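Side-chain contacts in aminoglycoside phosphotransferase (Mycobacterium smegmatis, PDB 6EF6), which phosphorylates (S)-1-amino-2-propanol as the kinase of a bacterial microcompartment that handles aminoacetone, and has the fold of the aminoglycoside phosphotransferase family: residues Y38-N43 with Y57-G62; E178-D183 with V307-L312; T267-I272 with P276-W281; S284-Y289 with R293-A298. One frame throughout, in Å; residues are numbered along the deposited sequence. Where two conformers were deposited one is given.

Contact 1. Residues Y38-N43 with Y57-G62; sequences YDVSDN and YLVEDG
The carboxylate of Asp61 is the flat group that meets Ser41, and the backbone N-H of Ser41 comes to it from above its plane, 56° out of it. That bond, from Ser41 N to Asp61 OD2, is 3.0 Å long and almost straight, with an angle of 174° at the hydrogen. Beside it, Ser41 CB lies 3.5 Å from the same OD2. The stem of the aspartate is covered by Val40, whose CG2 methyl packs 3.4 Å from Asp61 CB, the two side chains sliding past one another in opposite directions. Both reach across with the branch that lies anti to the backbone N (chi1 175° for Asp61, with CG2 in that place for Val40). The same methyl also touches Val59 CG1, 3.8 Å away, two residues back on the same side of the strand. Ser41 also closes an ST turn, its OG accepting from Asn43 N at 3.1 Å, so that its main-chain N and its hydroxyl are both engaged. The loop between helix 28-35 and strand 45-48 is thereby laid against strand 55-61 of the antiparallel N-lobe sheet, with Leu35 and His64 also touching Val40. Chemically the contact pairs a buried valine-valine touch with a carboxylate near the surface; a main-chain N-H donor would be expected to favour the charged form of Asp61 modestly.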
loop_
_atom_site.group_PDB
_atom_site.type_symbol
_atom_site.label_atom_id
_atom_site.label_comp_id
_atom_site.label_asym_id
_atom_site.label_seq_id
_atom_site.Cartn_x
_atom_site.Cartn_y
_atom_site.Cartn_z
ATOM N N TYR A 38 18.929 -9.589 -17.749
ATOM C CA TYR A 38 19.772 -9.066 -16.695
ATOM C C TYR A 38 21.069 -9.858 -16.652
ATOM O O TYR A 38 21.169 -10.969 -17.183
ATOM C CB TYR A 38 19.038 -9.144 -15.350
ATOM C CG TYR A 38 17.771 -8.302 -15.332
ATOM C CD1 TYR A 38 17.819 -6.924 -15.053
ATOM C CD2 TYR A 38 16.526 -8.864 -15.567
ATOM C CE1 TYR A 38 16.671 -6.151 -15.014
ATOM C CE2 TYR A 38 15.364 -8.092 -15.516
ATOM C CZ TYR A 38 15.443 -6.734 -15.221
ATOM O OH TYR A 38 14.306 -5.975 -15.161
ATOM N N ASP A 39 22.073 -9.257 -16.016
ATOM C CA ASP A 39 23.386 -9.868 -15.951
ATOM C C ASP A 39 23.438 -11.047 -15.003
ATOM O O ASP A 39 24.353 -11.871 -15.113
ATOM C CB ASP A 39 24.437 -8.821 -15.612
ATOM C CG ASP A 39 24.772 -7.955 -16.804
ATOM O OD1 ASP A 39 24.813 -8.497 -17.933
ATOM O OD2 ASP A 39 24.971 -6.740 -16.626
ATOM N N VAL A 40 22.477 -11.165 -14.095
ATOM C CA VAL A 40 22.418 -12.345 -13.252
ATOM C C VAL A 40 22.154 -13.577 -14.115
ATOM O O VAL A 40 21.393 -13.532 -15.091
ATOM C CB VAL A 40 21.339 -12.145 -12.176
ATOM C CG1 VAL A 40 19.986 -11.948 -12.829
ATOM C CG2 VAL A 40 21.344 -13.323 -11.221
ATOM N N SER A 41 22.788 -14.689 -13.749
ATOM C CA SER A 41 22.690 -15.917 -14.534
ATOM C C SER A 41 21.234 -16.276 -14.826
ATOM O O SER A 41 20.347 -16.120 -13.978
ATOM C CB SER A 41 23.369 -17.061 -13.783
ATOM O OG SER A 41 22.997 -18.306 -14.322
ATOM N N ASP A 42 20.996 -16.760 -16.047
ATOM C CA ASP A 42 19.666 -17.196 -16.454
ATOM C C ASP A 42 19.208 -18.420 -15.666
ATOM O O ASP A 42 17.999 -18.679 -15.584
ATOM C CB ASP A 42 19.660 -17.552 -17.947
ATOM C CG ASP A 42 20.013 -16.381 -18.857
ATOM O OD1 ASP A 42 20.106 -15.219 -18.405
ATOM O OD2 ASP A 42 20.202 -16.641 -20.061
ATOM N N ASN A 43 20.138 -19.166 -15.074
ATOM C CA ASN A 43 19.810 -20.310 -14.230
ATOM C C ASN A 43 19.860 -19.982 -12.738
ATOM O O ASN A 43 19.954 -20.899 -11.912
ATOM C CB ASN A 43 20.720 -21.485 -14.574
ATOM C CG ASN A 43 20.206 -22.272 -15.761
ATOM O OD1 ASN A 43 20.787 -22.231 -16.847
ATOM N ND2 ASN A 43 19.092 -22.984 -15.565
ATOM N N TYR A 57 10.239 -12.229 -6.256
ATOM C CA TYR A 57 11.144 -13.359 -6.090
ATOM C C TYR A 57 12.503 -12.895 -5.594
ATOM O O TYR A 57 13.049 -11.892 -6.071
ATOM C CB TYR A 57 11.377 -14.077 -7.420
ATOM C CG TYR A 57 10.128 -14.672 -8.031
ATOM C CD1 TYR A 57 9.328 -13.925 -8.875
ATOM C CD2 TYR A 57 9.742 -15.986 -7.752
ATOM C CE1 TYR A 57 8.191 -14.460 -9.439
ATOM C CE2 TYR A 57 8.598 -16.520 -8.305
ATOM C CZ TYR A 57 7.827 -15.748 -9.151
ATOM O OH TYR A 57 6.687 -16.301 -9.678
ATOM N N LEU A 58 13.063 -13.658 -4.664
ATOM C CA LEU A 58 14.466 -13.519 -4.300
ATOM C C LEU A 58 15.290 -14.257 -5.336
ATOM O O LEU A 58 15.100 -15.461 -5.537
ATOM C CB LEU A 58 14.705 -14.112 -2.917
ATOM C CG LEU A 58 16.183 -14.197 -2.505
ATOM C CD1 LEU A 58 16.788 -12.784 -2.481
ATOM C CD2 LEU A 58 16.331 -14.869 -1.147
ATOM N N VAL A 59 16.201 -13.543 -5.992
ATOM C CA VAL A 59 17.072 -14.112 -7.021
ATOM C C VAL A 59 18.431 -14.378 -6.392
ATOM O O VAL A 59 19.058 -13.457 -5.852
ATOM C CB VAL A 59 17.241 -13.126 -8.194
ATOM C CG1 VAL A 59 18.164 -13.718 -9.272
ATOM C CG2 VAL A 59 15.911 -12.734 -8.791
ATOM N N GLU A 60 18.924 -15.609 -6.499
ATOM C CA GLU A 60 20.197 -15.977 -5.884
ATOM C C GLU A 60 21.099 -16.621 -6.923
ATOM O O GLU A 60 20.722 -17.620 -7.539
ATOM C CB GLU A 60 19.993 -16.910 -4.690
ATOM C CG GLU A 60 19.141 -16.260 -3.611
ATOM C CD GLU A 60 18.924 -17.139 -2.394
ATOM O OE1 GLU A 60 19.621 -16.915 -1.380
ATOM O OE2 GLU A 60 18.059 -18.044 -2.444
ATOM N N ASP A 61 22.278 -16.039 -7.113
ATOM C CA ASP A 61 23.235 -16.475 -8.130
ATOM C C ASP A 61 24.578 -16.521 -7.412
ATOM O O ASP A 61 25.284 -15.513 -7.338
ATOM C CB ASP A 61 23.209 -15.472 -9.280
ATOM C CG ASP A 61 24.253 -15.762 -10.349
ATOM O OD1 ASP A 61 24.882 -16.835 -10.297
ATOM O OD2 ASP A 61 24.440 -14.892 -11.233
ATOM N N GLY A 62 24.919 -17.685 -6.864
ATOM C CA GLY A 62 26.071 -17.780 -5.992
ATOM C C GLY A 62 25.939 -16.817 -4.830
ATOM O O GLY A 62 25.014 -16.939 -4.023
#

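Contact 2. Residues E178-D183 with V307-L312; sequences EHCLGD and VFLRRL
Leu181 meets two leucines of helix 303-320 at different inclinations: it crosses Leu309 obliquely and Leu312 at about a right angle. Its CD1 serves both of these leucines, which lie about one helical turn apart: it is 3.7 Å from Leu309 CD1 and 4.0 Å from Leu312 CD1. The other methyl, CD2, meets only Leu312, resting 3.9 Å from Leu312 CB, close to the helix backbone. Leu309 does not start out facing its partner; with CG anti to the backbone N (chi1 177°) and CD1 turned across, only the end of the chain comes near. Leu312 has the other common rotamer, CG anti to the carbonyl carbon (chi1 -67°), and offers its CB and CD1. Cys180 adds a lighter touch through its CB, 4.1 Å from Leu309 CD1, so that this one methyl is met by both neighbours.

Leu181 is the first residue to leave helical geometry after the short helix 177-180, and the contact seats the end of that helix against a long helix of the C-terminal lobe. Gln208 of helix 198-218 touches both Leu181 and Leu312, and Tyr263 packs on Leu309. The next residue of the long helix, Arg310, touches the bound (2R)-1-methoxypropan-2-amine and forms a salt bridge with Asp231. No hydrogen bond spans the two segments, so their direct attachment is one of dispersion and the burial of apolar surface, without a directional polar bond of its own.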
loop_
_atom_site.group_PDB
_atom_site.type_symbol
_atom_site.label_atom_id
_atom_site.label_comp_id
_atom_site.label_asym_id
_atom_site.label_seq_id
_atom_site.Cartn_x
_atom_site.Cartn_y
_atom_site.Cartn_z
ATOM N N GLU A 178 -14.253 8.692 -6.309
ATOM C CA GLU A 178 -14.669 7.965 -7.508
ATOM C C GLU A 178 -14.005 6.592 -7.614
ATOM O O GLU A 178 -14.664 5.593 -7.936
ATOM C CB GLU A 178 -14.354 8.806 -8.744
ATOM C CG GLU A 178 -14.634 7.999 -10.039
ATOM C CD GLU A 178 -14.489 8.785 -11.304
ATOM O OE1 GLU A 178 -14.213 9.998 -11.226
ATOM O OE2 GLU A 178 -14.624 8.149 -12.377
ATOM N N HIS A 179 -12.711 6.514 -7.349
ATOM C CA HIS A 179 -11.965 5.294 -7.615
ATOM C C HIS A 179 -11.854 4.405 -6.396
ATOM O O HIS A 179 -11.300 3.309 -6.500
ATOM C CB HIS A 179 -10.573 5.597 -8.203
ATOM C CG HIS A 179 -10.636 6.240 -9.543
ATOM N ND1 HIS A 179 -10.701 7.602 -9.716
ATOM C CD2 HIS A 179 -10.786 5.702 -10.782
ATOM C CE1 HIS A 179 -10.797 7.883 -11.008
ATOM N NE2 HIS A 179 -10.881 6.745 -11.671
ATOM N N CYS A 180 -12.362 4.843 -5.242
ATOM C CA CYS A 180 -12.430 3.996 -4.066
ATOM C C CYS A 180 -13.822 3.406 -3.876
ATOM O O CYS A 180 -13.991 2.184 -3.857
ATOM C CB CYS A 180 -12.055 4.808 -2.811
ATOM S SG CYS A 180 -10.309 5.345 -2.703
ATOM N N LEU A 181 -14.818 4.267 -3.721
ATOM C CA LEU A 181 -16.183 3.903 -3.345
ATOM C C LEU A 181 -17.230 4.421 -4.305
ATOM O O LEU A 181 -18.394 4.010 -4.194
ATOM C CB LEU A 181 -16.483 4.437 -1.940
ATOM C CG LEU A 181 -15.497 3.987 -0.875
ATOM C CD1 LEU A 181 -15.818 4.690 0.432
ATOM C CD2 LEU A 181 -15.564 2.498 -0.678
ATOM N N GLY A 182 -16.889 5.261 -5.267
ATOM C CA GLY A 182 -17.858 5.855 -6.160
ATOM C C GLY A 182 -18.110 5.076 -7.438
ATOM O O GLY A 182 -18.241 3.852 -7.411
ATOM N N ASP A 183 -18.096 5.776 -8.549
ATOM C CA ASP A 183 -18.548 5.200 -9.808
ATOM C C ASP A 183 -17.536 4.315 -10.520
ATOM O O ASP A 183 -17.926 3.558 -11.413
ATOM C CB ASP A 183 -18.923 6.324 -10.779
ATOM C CG ASP A 183 -20.271 6.920 -10.477
ATOM O OD1 ASP A 183 -21.111 6.211 -9.876
ATOM O OD2 ASP A 183 -20.492 8.097 -10.845
ATOM N N VAL A 307 -9.232 5.363 8.447
ATOM C CA VAL A 307 -9.291 3.946 8.820
ATOM C C VAL A 307 -10.527 3.303 8.201
ATOM O O VAL A 307 -10.453 2.192 7.662
ATOM C CB VAL A 307 -9.215 3.759 10.357
ATOM C CG1 VAL A 307 -9.419 2.314 10.725
ATOM C CG2 VAL A 307 -7.915 4.282 10.907
ATOM N N PHE A 308 -11.671 3.954 8.328
ATOM C CA PHE A 308 -12.920 3.407 7.796
ATOM C C PHE A 308 -12.917 3.316 6.266
ATOM O O PHE A 308 -13.372 2.328 5.701
ATOM C CB PHE A 308 -14.115 4.164 8.345
ATOM C CG PHE A 308 -15.406 3.460 8.037
ATOM C CD1 PHE A 308 -15.691 2.226 8.613
ATOM C CD2 PHE A 308 -16.335 3.959 7.137
ATOM C CE1 PHE A 308 -16.846 1.553 8.283
ATOM C CE2 PHE A 308 -17.511 3.264 6.850
ATOM C CZ PHE A 308 -17.745 2.074 7.425
ATOM N N LEU A 309 -12.315 4.297 5.599
ATOM C CA LEU A 309 -12.137 4.221 4.142
ATOM C C LEU A 309 -11.318 2.992 3.774
ATOM O O LEU A 309 -11.677 2.221 2.870
ATOM C CB LEU A 309 -11.440 5.507 3.647
ATOM C CG LEU A 309 -11.113 5.549 2.159
ATOM C CD1 LEU A 309 -12.284 5.303 1.260
ATOM C CD2 LEU A 309 -10.422 6.855 1.766
ATOM N N ARG A 310 -10.185 2.785 4.468
ATOM C CA ARG A 310 -9.368 1.586 4.187
ATOM C C ARG A 310 -10.161 0.300 4.441
ATOM O O ARG A 310 -10.043 -0.659 3.675
ATOM C CB ARG A 310 -8.089 1.614 5.052
ATOM C CG ARG A 310 -7.166 0.464 4.821
ATOM C CD ARG A 310 -6.642 0.436 3.383
ATOM N NE ARG A 310 -5.468 -0.428 3.239
ATOM C CZ ARG A 310 -4.726 -0.595 2.168
ATOM N NH1 ARG A 310 -5.103 0.007 1.027
ATOM N NH2 ARG A 310 -3.653 -1.393 2.168
ATOM N N ARG A 311 -10.922 0.270 5.538
ATOM C CA ARG A 311 -11.722 -0.903 5.860
ATOM C C ARG A 311 -12.668 -1.271 4.732
ATOM O O ARG A 311 -12.762 -2.432 4.346
ATOM C CB ARG A 311 -12.517 -0.641 7.111
ATOM C CG ARG A 311 -13.236 -1.872 7.679
ATOM C CD ARG A 311 -12.258 -2.844 8.357
ATOM N NE ARG A 311 -12.941 -4.030 8.871
ATOM C CZ ARG A 311 -12.449 -4.887 9.755
ATOM N NH1 ARG A 311 -11.248 -4.650 10.276
ATOM N NH2 ARG A 311 -13.148 -5.908 10.156
ATOM N N LEU A 312 -13.403 -0.290 4.175
ATOM C CA LEU A 312 -14.338 -0.582 3.089
ATOM C C LEU A 312 -13.594 -1.044 1.860
ATOM O O LEU A 312 -14.049 -1.928 1.157
ATOM C CB LEU A 312 -15.222 0.627 2.779
ATOM C CG LEU A 312 -16.215 1.031 3.857
ATOM C CD1 LEU A 312 -16.987 2.300 3.379
ATOM C CD2 LEU A 312 -17.166 -0.101 4.103
#

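Contact 3. Residues T267-I272 with P276-W281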
loop_
_atom_site.group_PDB
_atom_site.type_symbol
_atom_site.label_atom_id
_atom_site.label_comp_id
_atom_site.label_asym_id
_atom_site.label_seq_id
_atom_site.Cartn_x
_atom_site.Cartn_y
_atom_site.Cartn_z
ATOM N N THR A 267 -3.984 2.878 5.861
ATOM C CA THR A 267 -3.268 1.724 5.353
ATOM C C THR A 267 -2.364 1.095 6.431
ATOM O O THR A 267 -2.117 -0.099 6.372
ATOM C CB THR A 267 -2.483 2.022 4.069
ATOM O OG1 THR A 267 -1.280 2.758 4.328
ATOM C CG2 THR A 267 -3.334 2.710 3.014
ATOM N N ALA A 268 -1.850 1.885 7.383
ATOM C CA ALA A 268 -1.020 1.379 8.471
ATOM C C ALA A 268 -1.725 0.293 9.269
ATOM O O ALA A 268 -1.055 -0.570 9.844
ATOM C CB ALA A 268 -0.663 2.543 9.378
ATOM N N VAL A 269 -3.054 0.354 9.381
ATOM C CA VAL A 269 -3.809 -0.604 10.164
ATOM C C VAL A 269 -4.622 -1.547 9.274
ATOM O O VAL A 269 -5.594 -2.177 9.723
ATOM C CB VAL A 269 -4.661 0.085 11.227
ATOM C CG1 VAL A 269 -3.749 0.707 12.303
ATOM C CG2 VAL A 269 -5.549 1.145 10.656
ATOM N N SER A 270 -4.122 -1.795 8.070
ATOM C CA SER A 270 -4.784 -2.695 7.123
ATOM C C SER A 270 -5.045 -4.034 7.771
ATOM O O SER A 270 -4.115 -4.692 8.286
ATOM C CB SER A 270 -3.910 -2.950 5.902
ATOM O OG SER A 270 -3.738 -1.788 5.111
ATOM N N PHE A 271 -6.306 -4.476 7.685
ATOM C CA PHE A 271 -6.782 -5.794 8.153
ATOM C C PHE A 271 -6.910 -5.934 9.677
ATOM O O PHE A 271 -7.466 -6.939 10.150
ATOM C CB PHE A 271 -5.965 -6.968 7.602
ATOM C CG PHE A 271 -6.011 -7.063 6.114
ATOM C CD1 PHE A 271 -7.176 -7.389 5.446
ATOM C CD2 PHE A 271 -4.879 -6.748 5.354
ATOM C CE1 PHE A 271 -7.236 -7.474 4.055
ATOM C CE2 PHE A 271 -4.945 -6.828 3.960
ATOM C CZ PHE A 271 -6.094 -7.160 3.333
ATOM N N ILE A 272 -6.443 -4.953 10.425
ATOM C CA ILE A 272 -6.385 -4.962 11.878
ATOM C C ILE A 272 -7.129 -3.760 12.465
ATOM O O ILE A 272 -6.926 -3.416 13.629
ATOM C CB ILE A 272 -4.938 -5.122 12.428
ATOM C CG1 ILE A 272 -4.011 -4.002 11.947
ATOM C CG2 ILE A 272 -4.370 -6.463 12.067
ATOM C CD1 ILE A 272 -2.585 -4.068 12.574
ATOM N N PRO A 276 -8.807 -3.775 19.440
ATOM C CA PRO A 276 -9.048 -2.803 20.528
ATOM C C PRO A 276 -7.862 -1.899 20.840
ATOM O O PRO A 276 -8.045 -0.900 21.538
ATOM C CB PRO A 276 -9.408 -3.680 21.728
ATOM C CG PRO A 276 -9.674 -5.004 21.172
ATOM C CD PRO A 276 -8.979 -5.159 19.878
ATOM N N ARG A 277 -6.690 -2.236 20.361
ATOM C CA ARG A 277 -5.508 -1.403 20.567
ATOM C C ARG A 277 -5.426 -0.240 19.573
ATOM O O ARG A 277 -4.453 0.543 19.589
ATOM C CB ARG A 277 -4.236 -2.260 20.478
ATOM C CG ARG A 277 -4.121 -3.235 21.646
ATOM C CD ARG A 277 -3.041 -4.272 21.420
ATOM N NE ARG A 277 -3.413 -5.176 20.327
ATOM C CZ ARG A 277 -2.673 -6.209 19.905
ATOM N NH1 ARG A 277 -1.522 -6.471 20.490
ATOM N NH2 ARG A 277 -3.071 -6.981 18.895
ATOM N N LEU A 278 -6.360 -0.087 18.630
ATOM C CA LEU A 278 -6.279 0.956 17.608
ATOM C C LEU A 278 -5.914 2.331 18.193
ATOM O O LEU A 278 -5.112 3.052 17.592
ATOM C CB LEU A 278 -7.589 1.007 16.790
ATOM C CG LEU A 278 -7.635 2.114 15.770
ATOM C CD1 LEU A 278 -6.595 1.903 14.673
ATOM C CD2 LEU A 278 -9.028 2.132 15.131
ATOM N N GLY A 279 -6.537 2.730 19.295
ATOM C CA GLY A 279 -6.259 4.050 19.856
ATOM C C GLY A 279 -4.809 4.216 20.285
ATOM O O GLY A 279 -4.225 5.288 20.072
ATOM N N GLU A 280 -4.220 3.186 20.868
ATOM C CA GLU A 280 -2.808 3.227 21.241
ATOM C C GLU A 280 -1.923 3.285 20.011
ATOM O O GLU A 280 -0.959 4.059 19.949
ATOM C CB GLU A 280 -2.472 1.964 22.048
ATOM C CG GLU A 280 -0.940 1.767 22.384
ATOM C CD GLU A 280 -0.519 0.287 22.622
ATOM O OE1 GLU A 280 -1.207 -0.406 23.409
ATOM O OE2 GLU A 280 0.484 -0.196 22.008
ATOM N N TRP A 281 -2.231 2.470 19.002
ATOM C CA TRP A 281 -1.470 2.472 17.771
ATOM C C TRP A 281 -1.524 3.832 17.106
ATOM O O TRP A 281 -0.508 4.349 16.592
ATOM C CB TRP A 281 -2.043 1.417 16.832
ATOM C CG TRP A 281 -1.890 -0.004 17.342
ATOM C CD1 TRP A 281 -1.026 -0.466 18.288
ATOM C CD2 TRP A 281 -2.579 -1.153 16.846
ATOM N NE1 TRP A 281 -1.150 -1.824 18.417
ATOM C CE2 TRP A 281 -2.087 -2.267 17.528
ATOM C CE3 TRP A 281 -3.542 -1.324 15.859
ATOM C CZ2 TRP A 281 -2.572 -3.570 17.311
ATOM C CZ3 TRP A 281 -4.029 -2.619 15.641
ATOM C CH2 TRP A 281 -3.506 -3.710 16.346
#
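Val269 and Ile272, the first and last residues of a type II beta turn that follows helix 263-268, pack against Leu278 and Trp281 in the first turn of helix 278-290, within the helical C-terminal lobe of this phosphotransferase fold. The apolar contacts come in two sets. Val269 touches both Leu278 and the indole with CG1: it lies 3.9 Å from Leu278 CD1, the two side chains at about a right angle, and 4.1 Å from Trp281 CE3, at a slant to that side chain. Ile272 crosses the indole at about a right angle, its CD1 lying 3.7 Å from Trp281 CZ3 and also near CH2. Its CG1 sits between the backbone N and the carbonyl carbon (chi1 59°), and from there the extended end of the chain reaches the six-membered ring.

A more polar approach adds to this, since the carbonyl oxygen of Ile272 lies in the plane of the indole at its edge, 3.6 Å from CZ3. Arg277 CB covers part of one face of the indole, and Phe147 of helix 147-163 stacks with the ring as well as touching Val269 and Ile272.

No hydrogen bond joins the two segments; those of 267-272 shape the turn. It is closed from Ile272 N to Val269 O, while Ser270, whose OG also bonds Arg310 NE, folds back on the preceding helix. There Thr267 O accepts twice, from Ser270 N at 3.1 Å and from Ser270 OG at 2.7 Å.

Contact 4. Residues S284-Y289 with R293-A298; sequences SWVAGY and RELPAA
Leu295 CD1 is the apolar centre, a methyl set among three side chains of helix 278-290. It lies 3.8 Å from Trp285 CZ3, at the edge of the indole and near its plane, and 4.0 Å from Val286 CG2; Leu295 crosses both side chains at about a right angle. Toward Tyr289 the same methyl makes an off-centre CH-pi contact, 4.3 Å from the ring centroid. Placing CG anti to the backbone N (chi1 -159°) lets Leu295 reach back between these residues. Farther out, Glu294 O approaches the tyrosine ring near its plane, 3.5 Å from CE1.

The contact lies where the chain turns from helix 278-290 into the short helix 297-300 of the C-terminal lobe, with Pro296 at the N-cap. Helix 147-163 packs alongside, with Ala155 touching both Tyr289 and Arg293.

At the polar edge Arg293 is joined to Tyr289 twice. Its backbone N donates to Tyr289 O at 3.0 Å. The two side chains run side by side in the same direction, the arginine extended from CG to NE, and NH2 gives a 2.7 Å bond to Tyr289 OH with the ring and guanidinium planes 82° apart. This bond is bent, 139° at the hydrogen, and the hydroxyl is tilted from the guanidinium plane. That hydroxyl is also hydrogen-bonded to His158 ND1, and Arg293 NH1 donates to Gln162 OE1.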
loop_
_atom_site.group_PDB
_atom_site.type_symbol
_atom_site.label_atom_id
_atom_site.label_comp_id
_atom_site.label_asym_id
_atom_site.label_seq_id
_atom_site.Cartn_x
_atom_site.Cartn_y
_atom_site.Cartn_z
ATOM N N SER A 284 0.750 6.282 18.930
ATOM C CA SER A 284 2.157 6.040 18.645
ATOM C C SER A 284 2.507 6.548 17.261
ATOM O O SER A 284 3.531 7.207 17.063
ATOM C CB SER A 284 2.453 4.545 18.771
ATOM O OG SER A 284 2.223 4.080 20.079
ATOM N N TRP A 285 1.670 6.217 16.264
ATOM C CA TRP A 285 1.908 6.670 14.893
ATOM C C TRP A 285 1.944 8.185 14.809
ATOM O O TRP A 285 2.818 8.744 14.171
ATOM C CB TRP A 285 0.789 6.099 14.011
ATOM C CG TRP A 285 0.932 6.209 12.521
ATOM C CD1 TRP A 285 1.399 5.220 11.664
ATOM C CD2 TRP A 285 0.619 7.344 11.710
ATOM N NE1 TRP A 285 1.336 5.669 10.349
ATOM C CE2 TRP A 285 0.867 6.961 10.350
ATOM C CE3 TRP A 285 0.082 8.617 11.967
ATOM C CZ2 TRP A 285 0.598 7.806 9.282
ATOM C CZ3 TRP A 285 -0.171 9.466 10.882
ATOM C CH2 TRP A 285 0.085 9.049 9.571
ATOM N N VAL A 286 0.991 8.841 15.451
ATOM C CA VAL A 286 0.949 10.302 15.449
ATOM C C VAL A 286 2.185 10.925 16.093
ATOM O O VAL A 286 2.708 11.939 15.625
ATOM C CB VAL A 286 -0.350 10.772 16.112
ATOM C CG1 VAL A 286 -0.281 12.259 16.442
ATOM C CG2 VAL A 286 -1.554 10.456 15.201
ATOM N N ALA A 287 2.663 10.356 17.218
ATOM C CA ALA A 287 3.879 10.865 17.848
ATOM C C ALA A 287 5.071 10.767 16.907
ATOM O O ALA A 287 5.888 11.692 16.802
ATOM C CB ALA A 287 4.172 10.086 19.137
ATOM N N GLY A 288 5.161 9.660 16.160
ATOM C CA GLY A 288 6.249 9.513 15.191
ATOM C C GLY A 288 6.114 10.481 14.027
ATOM O O GLY A 288 7.075 11.157 13.637
ATOM N N TYR A 289 4.898 10.613 13.505
ATOM C CA TYR A 289 4.633 11.531 12.398
ATOM C C TYR A 289 5.016 12.950 12.764
ATOM O O TYR A 289 5.786 13.625 12.038
ATOM C CB TYR A 289 3.154 11.446 12.020
ATOM C CG TYR A 289 2.844 12.126 10.710
ATOM C CD1 TYR A 289 2.743 13.478 10.616
ATOM C CD2 TYR A 289 2.639 11.389 9.568
ATOM C CE1 TYR A 289 2.442 14.124 9.409
ATOM C CE2 TYR A 289 2.375 12.014 8.355
ATOM C CZ TYR A 289 2.289 13.363 8.305
ATOM O OH TYR A 289 2.007 14.050 7.112
ATOM N N ARG A 293 6.858 16.066 10.718
ATOM C CA ARG A 293 5.938 16.924 9.972
ATOM C C ARG A 293 4.722 17.216 10.834
ATOM O O ARG A 293 4.223 16.350 11.543
ATOM C CB ARG A 293 5.464 16.282 8.673
ATOM C CG ARG A 293 4.524 17.167 7.760
ATOM C CD ARG A 293 4.045 16.454 6.485
ATOM N NE ARG A 293 3.218 17.304 5.631
ATOM C CZ ARG A 293 1.884 17.287 5.567
ATOM N NH1 ARG A 293 1.253 18.111 4.733
ATOM N NH2 ARG A 293 1.162 16.467 6.318
ATOM N N GLU A 294 4.220 18.425 10.753
ATOM C CA GLU A 294 3.018 18.772 11.496
ATOM C C GLU A 294 1.834 17.870 11.162
ATOM O O GLU A 294 1.620 17.460 10.006
ATOM C CB GLU A 294 2.615 20.212 11.184
ATOM C CG GLU A 294 2.287 20.466 9.707
ATOM C CD GLU A 294 1.401 21.667 9.520
ATOM O OE1 GLU A 294 1.618 22.641 10.276
ATOM O OE2 GLU A 294 0.485 21.586 8.664
ATOM N N LEU A 295 1.013 17.568 12.177
ATOM C CA LEU A 295 -0.243 16.858 12.031
ATOM C C LEU A 295 -1.279 17.680 12.791
ATOM O O LEU A 295 -1.490 17.487 13.989
ATOM C CB LEU A 295 -0.112 15.389 12.479
ATOM C CG LEU A 295 -1.159 14.407 11.952
ATOM C CD1 LEU A 295 -0.768 12.963 12.208
ATOM C CD2 LEU A 295 -2.476 14.621 12.607
ATOM N N PRO A 296 -1.933 18.630 12.121
ATOM C CA PRO A 296 -2.920 19.470 12.770
ATOM C C PRO A 296 -4.145 18.740 13.294
ATOM O O PRO A 296 -4.484 17.627 12.855
ATOM C CB PRO A 296 -3.326 20.440 11.651
ATOM C CG PRO A 296 -2.321 20.339 10.570
ATOM C CD PRO A 296 -1.741 18.947 10.709
ATOM N N ALA A 297 -4.838 19.405 14.217
ATOM C CA ALA A 297 -6.027 18.835 14.840
ATOM C C ALA A 297 -7.049 18.401 13.816
ATOM O O ALA A 297 -7.673 17.346 13.969
ATOM C CB ALA A 297 -6.633 19.812 15.850
ATOM N N ALA A 298 -7.261 19.177 12.759
ATOM C CA ALA A 298 -8.316 18.819 11.822
ATOM C C ALA A 298 -7.963 17.566 11.052
ATOM O O ALA A 298 -8.848 16.778 10.694
ATOM C CB ALA A 298 -8.556 19.964 10.865
#

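From the N terminus, contact 1 closes first, a short loop through strand 45-48 that ties the loop after helix 28-35 to the N-lobe sheet. Its centre lies about 40 Å from that of contact 2, on the opposite side of the chain's centre. Contact 2 closes a loop of 123 residues, from the end of helix 177-180 to helix 303-320, and contacts 3 and 4 both fall within that span. These two follow in series and share helix 278-290, contact 3 at its start and contact 4 toward its end; Ala268 packs on Trp285 between them. Contact 3 also touches contact 2, where Arg310 NE meets Ser270 OG, a probable hydrogen bond, whereas contacts 2 and 4 do not touch.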